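PDB 2WDD: sulfur oxidation protein soxB from Thermus thermophilus, which probably hydrolyses the sulfur-sulfur bond of cysteine S-thiosulfonate to release sulfate in the Sox sulfur-oxidation pathway, using a two-manganese centre. Local coordinates for residues 47-59 and 548-560. Residues are numbered along the deposited sequence; the frame is centred on the assembly and turned at random.
Sequences MEPPNLIAPKPLM and VKVIGRNYRLPEV
N51 grips the backbone of R556 with both ends of its amide. R556 N donates to N51 OD1 at 2.9 Å, almost straight (175°) and on a lone pair in the carbonyl plane, while N51 ND2 returns a bond to R556 O, also at 2.9 Å. With CG beside its own backbone N (chi1 -55°), N51 places ND2 over one face of the Y555 ring, offset toward the rim and 3.2 Å from Y555 CE1, the amide and ring planes 17° apart. D375 takes a second bond from ND2 and one from Y555 OH, fixing amide and phenol together. Water 1 bridges N51 OD1 and N554 O.

The second polar anchor is R553. Its NH2 donates to A54 O at 2.7 Å, with the acceptor in the guanidinium plane; NE adds a weak bond to the same oxygen, and water 2 links NE to A54 N. A bend at chi2 folds the chain back so that NH1 reaches G552 O. M59 SD sits over one guanidinium face, 3.5 Å from NE, and D479 forms a salt bridge with NH2. Replacing R553 by alanine would probably leave A54 O without its charged donor and D479 with K56 N but no salt bridge here.

Among apolar contacts, I53 CD1 meets V550 CG2 tip to tip at 4.0 Å, and P558 receives P50 CG on its CD and M47 CE on its CG.

The contact ties the loop between strand 29-34 and helix 67-74, whose M47 side chain lies about 12 Å from that of manganese ligand H288, to the type II turn (V550-R553) and chain leaving strand 548-550, which runs parallel to strand 472-476; R556 pairs with E68 of helix 67-74.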
loop_
_atom_site.group_PDB
_atom_site.type_symbol
_atom_site.label_atom_id
_atom_site.label_comp_id
_atom_site.label_asym_id
_atom_site.label_seq_id
_atom_site.Cartn_x
_atom_site.Cartn_y
_atom_site.Cartn_z
ATOM N N MET A 47 10.433 -0.431 -5.320
ATOM C CA MET A 47 11.117 0.820 -5.038
ATOM C C MET A 47 10.193 1.822 -4.363
ATOM O O MET A 47 9.034 1.976 -4.754
ATOM C CB MET A 47 11.629 1.425 -6.347
ATOM C CG MET A 47 12.499 2.656 -6.147
ATOM S SD MET A 47 12.992 3.381 -7.722
ATOM C CE MET A 47 11.575 4.440 -7.986
ATOM N N GLU A 48 10.731 2.547 -3.383
ATOM C CA GLU A 48 9.971 3.608 -2.743
ATOM C C GLU A 48 9.793 4.770 -3.714
ATOM O O GLU A 48 10.520 4.900 -4.702
ATOM C CB GLU A 48 10.662 4.080 -1.459
ATOM C CG GLU A 48 10.710 2.984 -0.400
ATOM C CD GLU A 48 9.321 2.557 0.062
ATOM O OE1 GLU A 48 8.487 3.435 0.369
ATOM O OE2 GLU A 48 9.046 1.342 0.069
ATOM N N PRO A 49 8.816 5.644 -3.440
ATOM C CA PRO A 49 8.534 6.748 -4.360
ATOM C C PRO A 49 9.653 7.758 -4.460
ATOM O O PRO A 49 10.252 8.133 -3.452
ATOM C CB PRO A 49 7.317 7.437 -3.734
ATOM C CG PRO A 49 7.299 7.000 -2.295
ATOM C CD PRO A 49 7.861 5.586 -2.321
ATOM N N PRO A 50 9.878 8.292 -5.658
ATOM C CA PRO A 50 10.877 9.357 -5.775
ATOM C C PRO A 50 10.338 10.677 -5.192
ATOM O O PRO A 50 11.125 11.553 -4.816
ATOM C CB PRO A 50 11.111 9.481 -7.289
ATOM C CG PRO A 50 10.501 8.272 -7.903
ATOM C CD PRO A 50 9.471 7.730 -6.955
ATOM N N ASN A 51 9.011 10.825 -5.111
ATOM C CA ASN A 51 8.436 12.053 -4.551
ATOM C C ASN A 51 7.232 11.745 -3.693
ATOM O O ASN A 51 6.407 10.889 -4.051
ATOM C CB ASN A 51 7.963 13.019 -5.642
ATOM C CG ASN A 51 9.053 13.367 -6.623
ATOM O OD1 ASN A 51 9.797 14.336 -6.432
ATOM N ND2 ASN A 51 9.158 12.575 -7.688
ATOM N N LEU A 52 7.152 12.461 -2.573
ATOM C CA LEU A 52 5.990 12.440 -1.679
ATOM C C LEU A 52 5.744 13.918 -1.383
ATOM O O LEU A 52 6.177 14.454 -0.361
ATOM C CB LEU A 52 6.246 11.643 -0.405
ATOM C CG LEU A 52 6.254 10.118 -0.566
ATOM C CD1 LEU A 52 6.707 9.465 0.748
ATOM C CD2 LEU A 52 4.843 9.640 -0.940
ATOM N N ILE A 53 5.122 14.584 -2.346
ATOM C CA ILE A 53 4.891 16.017 -2.277
ATOM C C ILE A 53 3.846 16.386 -1.244
ATOM O O ILE A 53 2.799 15.751 -1.141
ATOM C CB ILE A 53 4.541 16.557 -3.665
ATOM C CG1 ILE A 53 5.703 16.306 -4.621
ATOM C CG2 ILE A 53 4.136 18.029 -3.608
ATOM C CD1 ILE A 53 5.317 16.383 -6.094
ATOM N N ALA A 54 4.130 17.445 -0.494
ATOM C CA ALA A 54 3.221 17.902 0.540
ATOM C C ALA A 54 3.208 19.412 0.563
ATOM O O ALA A 54 4.160 20.047 0.130
ATOM C CB ALA A 54 3.675 17.393 1.882
ATOM N N PRO A 55 2.125 20.003 1.087
ATOM C CA PRO A 55 2.143 21.459 1.226
ATOM C C PRO A 55 3.155 21.774 2.328
ATOM O O PRO A 55 3.494 20.907 3.139
ATOM C CB PRO A 55 0.723 21.780 1.707
ATOM C CG PRO A 55 0.290 20.560 2.430
ATOM C CD PRO A 55 0.955 19.391 1.745
ATOM N N LYS A 56 3.657 22.998 2.336
ATOM C CA LYS A 56 4.689 23.388 3.286
ATOM C C LYS A 56 4.564 22.910 4.740
ATOM O O LYS A 56 5.498 22.322 5.281
ATOM C CB LYS A 56 5.003 24.882 3.166
ATOM C CG LYS A 56 5.658 25.222 1.836
ATOM C CD LYS A 56 5.829 26.723 1.615
ATOM C CE LYS A 56 4.858 27.531 2.449
ATOM N NZ LYS A 56 5.154 28.984 2.299
ATOM N N PRO A 57 3.395 23.109 5.372
ATOM C CA PRO A 57 3.241 22.700 6.780
ATOM C C PRO A 57 3.545 21.232 7.087
ATOM O O PRO A 57 3.853 20.881 8.231
ATOM C CB PRO A 57 1.753 22.963 7.066
ATOM C CG PRO A 57 1.280 23.846 5.956
ATOM C CD PRO A 57 2.106 23.482 4.768
ATOM N N LEU A 58 3.372 20.364 6.097
ATOM C CA LEU A 58 3.553 18.932 6.311
ATOM C C LEU A 58 4.903 18.380 5.883
ATOM O O LEU A 58 5.191 17.205 6.104
ATOM C CB LEU A 58 2.441 18.143 5.613
ATOM C CG LEU A 58 1.018 18.466 6.070
ATOM C CD1 LEU A 58 0.888 18.335 7.585
ATOM C CD2 LEU A 58 0.661 19.867 5.624
ATOM N N MET A 59 5.720 19.199 5.231
ATOM C CA MET A 59 7.008 18.715 4.762
ATOM C C MET A 59 7.962 18.322 5.874
ATOM O O MET A 59 7.946 18.902 6.962
ATOM C CB MET A 59 7.679 19.743 3.855
ATOM C CG MET A 59 6.919 19.993 2.570
ATOM S SD MET A 59 7.663 21.324 1.631
ATOM C CE MET A 59 9.170 20.512 1.057
ATOM N N VAL A 548 4.415 16.866 -15.375
ATOM C CA VAL A 548 3.999 17.868 -14.403
ATOM C C VAL A 548 5.177 18.693 -13.912
ATOM O O VAL A 548 6.246 18.158 -13.638
ATOM C CB VAL A 548 3.261 17.228 -13.198
ATOM C CG1 VAL A 548 2.523 18.294 -12.395
ATOM C CG2 VAL A 548 2.298 16.142 -13.662
ATOM N N LYS A 549 4.950 19.992 -13.785
ATOM C CA LYS A 549 5.939 20.918 -13.247
ATOM C C LYS A 549 5.403 21.302 -11.868
ATOM O O LYS A 549 4.238 21.686 -11.744
ATOM C CB LYS A 549 6.026 22.149 -14.152
ATOM C CG LYS A 549 6.773 23.338 -13.569
ATOM C CD LYS A 549 7.041 24.388 -14.647
ATOM C CE LYS A 549 6.702 25.793 -14.165
ATOM N NZ LYS A 549 6.918 26.821 -15.226
ATOM N N VAL A 550 6.222 21.157 -10.834
ATOM C CA VAL A 550 5.797 21.444 -9.477
ATOM C C VAL A 550 6.360 22.743 -8.927
ATOM O O VAL A 550 7.558 22.858 -8.667
ATOM C CB VAL A 550 6.136 20.282 -8.530
ATOM C CG1 VAL A 550 5.498 20.502 -7.160
ATOM C CG2 VAL A 550 5.702 18.947 -9.134
ATOM N N ILE A 551 5.481 23.711 -8.707
ATOM C CA ILE A 551 5.918 24.992 -8.180
ATOM C C ILE A 551 6.428 24.795 -6.762
ATOM O O ILE A 551 5.771 24.147 -5.943
ATOM C CB ILE A 551 4.758 26.021 -8.172
ATOM C CG1 ILE A 551 4.179 26.202 -9.574
ATOM C CG2 ILE A 551 5.241 27.363 -7.592
ATOM C CD1 ILE A 551 5.218 26.566 -10.624
ATOM N N GLY A 552 7.578 25.396 -6.461
ATOM C CA GLY A 552 8.140 25.388 -5.126
ATOM C C GLY A 552 8.821 24.113 -4.667
ATOM O O GLY A 552 9.180 23.990 -3.497
ATOM N N ARG A 553 8.991 23.156 -5.575
ATOM C CA ARG A 553 9.651 21.892 -5.220
ATOM C C ARG A 553 10.538 21.430 -6.355
ATOM O O ARG A 553 10.276 21.729 -7.515
ATOM C CB ARG A 553 8.614 20.778 -4.984
ATOM C CG ARG A 553 7.481 21.114 -4.040
ATOM C CD ARG A 553 7.928 21.077 -2.595
ATOM N NE ARG A 553 6.765 21.226 -1.735
ATOM C CZ ARG A 553 6.140 22.380 -1.531
ATOM N NH1 ARG A 553 6.599 23.489 -2.096
ATOM N NH2 ARG A 553 5.060 22.423 -0.765
ATOM N N ASN A 554 11.529 20.610 -6.022
ATOM C CA ASN A 554 12.346 19.970 -7.033
ATOM C C ASN A 554 11.697 18.609 -7.273
ATOM O O ASN A 554 11.545 17.820 -6.345
ATOM C CB ASN A 554 13.756 19.759 -6.502
ATOM C CG ASN A 554 14.574 21.021 -6.569
ATOM O OD1 ASN A 554 14.380 21.838 -7.472
ATOM N ND2 ASN A 554 15.423 21.236 -5.572
ATOM N N TYR A 555 11.306 18.343 -8.508
ATOM C CA TYR A 555 10.684 17.072 -8.837
ATOM C C TYR A 555 11.796 16.070 -9.128
ATOM O O TYR A 555 12.649 16.316 -9.979
ATOM C CB TYR A 555 9.738 17.212 -10.031
ATOM C CG TYR A 555 9.008 15.932 -10.285
ATOM C CD1 TYR A 555 7.949 15.552 -9.465
ATOM C CD2 TYR A 555 9.518 14.993 -11.170
ATOM C CE1 TYR A 555 7.332 14.310 -9.621
ATOM C CE2 TYR A 555 8.912 13.749 -11.333
ATOM C CZ TYR A 555 7.824 13.414 -10.538
ATOM O OH TYR A 555 7.242 12.168 -10.651
ATOM N N ARG A 556 11.825 14.972 -8.380
ATOM C CA ARG A 556 12.925 14.015 -8.508
ATOM C C ARG A 556 12.605 12.786 -9.336
ATOM O O ARG A 556 11.477 12.308 -9.341
ATOM C CB ARG A 556 13.419 13.567 -7.125
ATOM C CG ARG A 556 13.848 14.716 -6.218
ATOM C CD ARG A 556 15.105 15.380 -6.772
ATOM N NE ARG A 556 16.182 14.408 -6.923
ATOM C CZ ARG A 556 16.977 14.019 -5.930
ATOM N NH1 ARG A 556 16.840 14.546 -4.718
ATOM N NH2 ARG A 556 17.915 13.104 -6.147
ATOM N N LEU A 557 13.644 12.229 -9.954
ATOM C CA LEU A 557 13.521 11.001 -10.716
ATOM C C LEU A 557 14.615 10.028 -10.310
ATOM O O LEU A 557 15.741 10.417 -9.985
ATOM C CB LEU A 557 13.662 11.269 -12.207
ATOM C CG LEU A 557 12.513 12.017 -12.879
ATOM C CD1 LEU A 557 12.937 12.386 -14.303
ATOM C CD2 LEU A 557 11.248 11.160 -12.906
ATOM N N PRO A 558 14.320 8.735 -10.401
ATOM C CA PRO A 558 15.360 7.757 -10.083
ATOM C C PRO A 558 16.228 7.501 -11.309
ATOM O O PRO A 558 15.934 7.983 -12.399
ATOM C CB PRO A 558 14.546 6.484 -9.815
ATOM C CG PRO A 558 13.381 6.624 -10.774
ATOM C CD PRO A 558 13.030 8.097 -10.735
ATOM N N GLU A 559 17.285 6.715 -11.126
ATOM C CA GLU A 559 18.144 6.296 -12.232
ATOM C C GLU A 559 17.460 5.058 -12.803
ATOM O O GLU A 559 17.216 4.091 -12.081
ATOM C CB GLU A 559 19.537 5.923 -11.718
ATOM C CG GLU A 559 20.394 5.189 -12.735
ATOM C CD GLU A 559 20.664 6.020 -13.972
ATOM O OE1 GLU A 559 21.199 7.141 -13.827
ATOM O OE2 GLU A 559 20.340 5.556 -15.086
ATOM N N VAL A 560 17.083 5.115 -14.073
ATOM C CA VAL A 560 16.354 4.019 -14.690
ATOM C C VAL A 560 17.136 2.989 -15.487
ATOM O O VAL A 560 16.533 2.098 -16.081
ATOM C CB VAL A 560 15.142 4.529 -15.478
ATOM C CG1 VAL A 560 14.268 5.419 -14.593
ATOM C CG2 VAL A 560 15.600 5.278 -16.714
HETATM O O HOH W 1 9.036 16.904 -5.533
HETATM O O HOH W 2 6.828 18.552 -1.011
#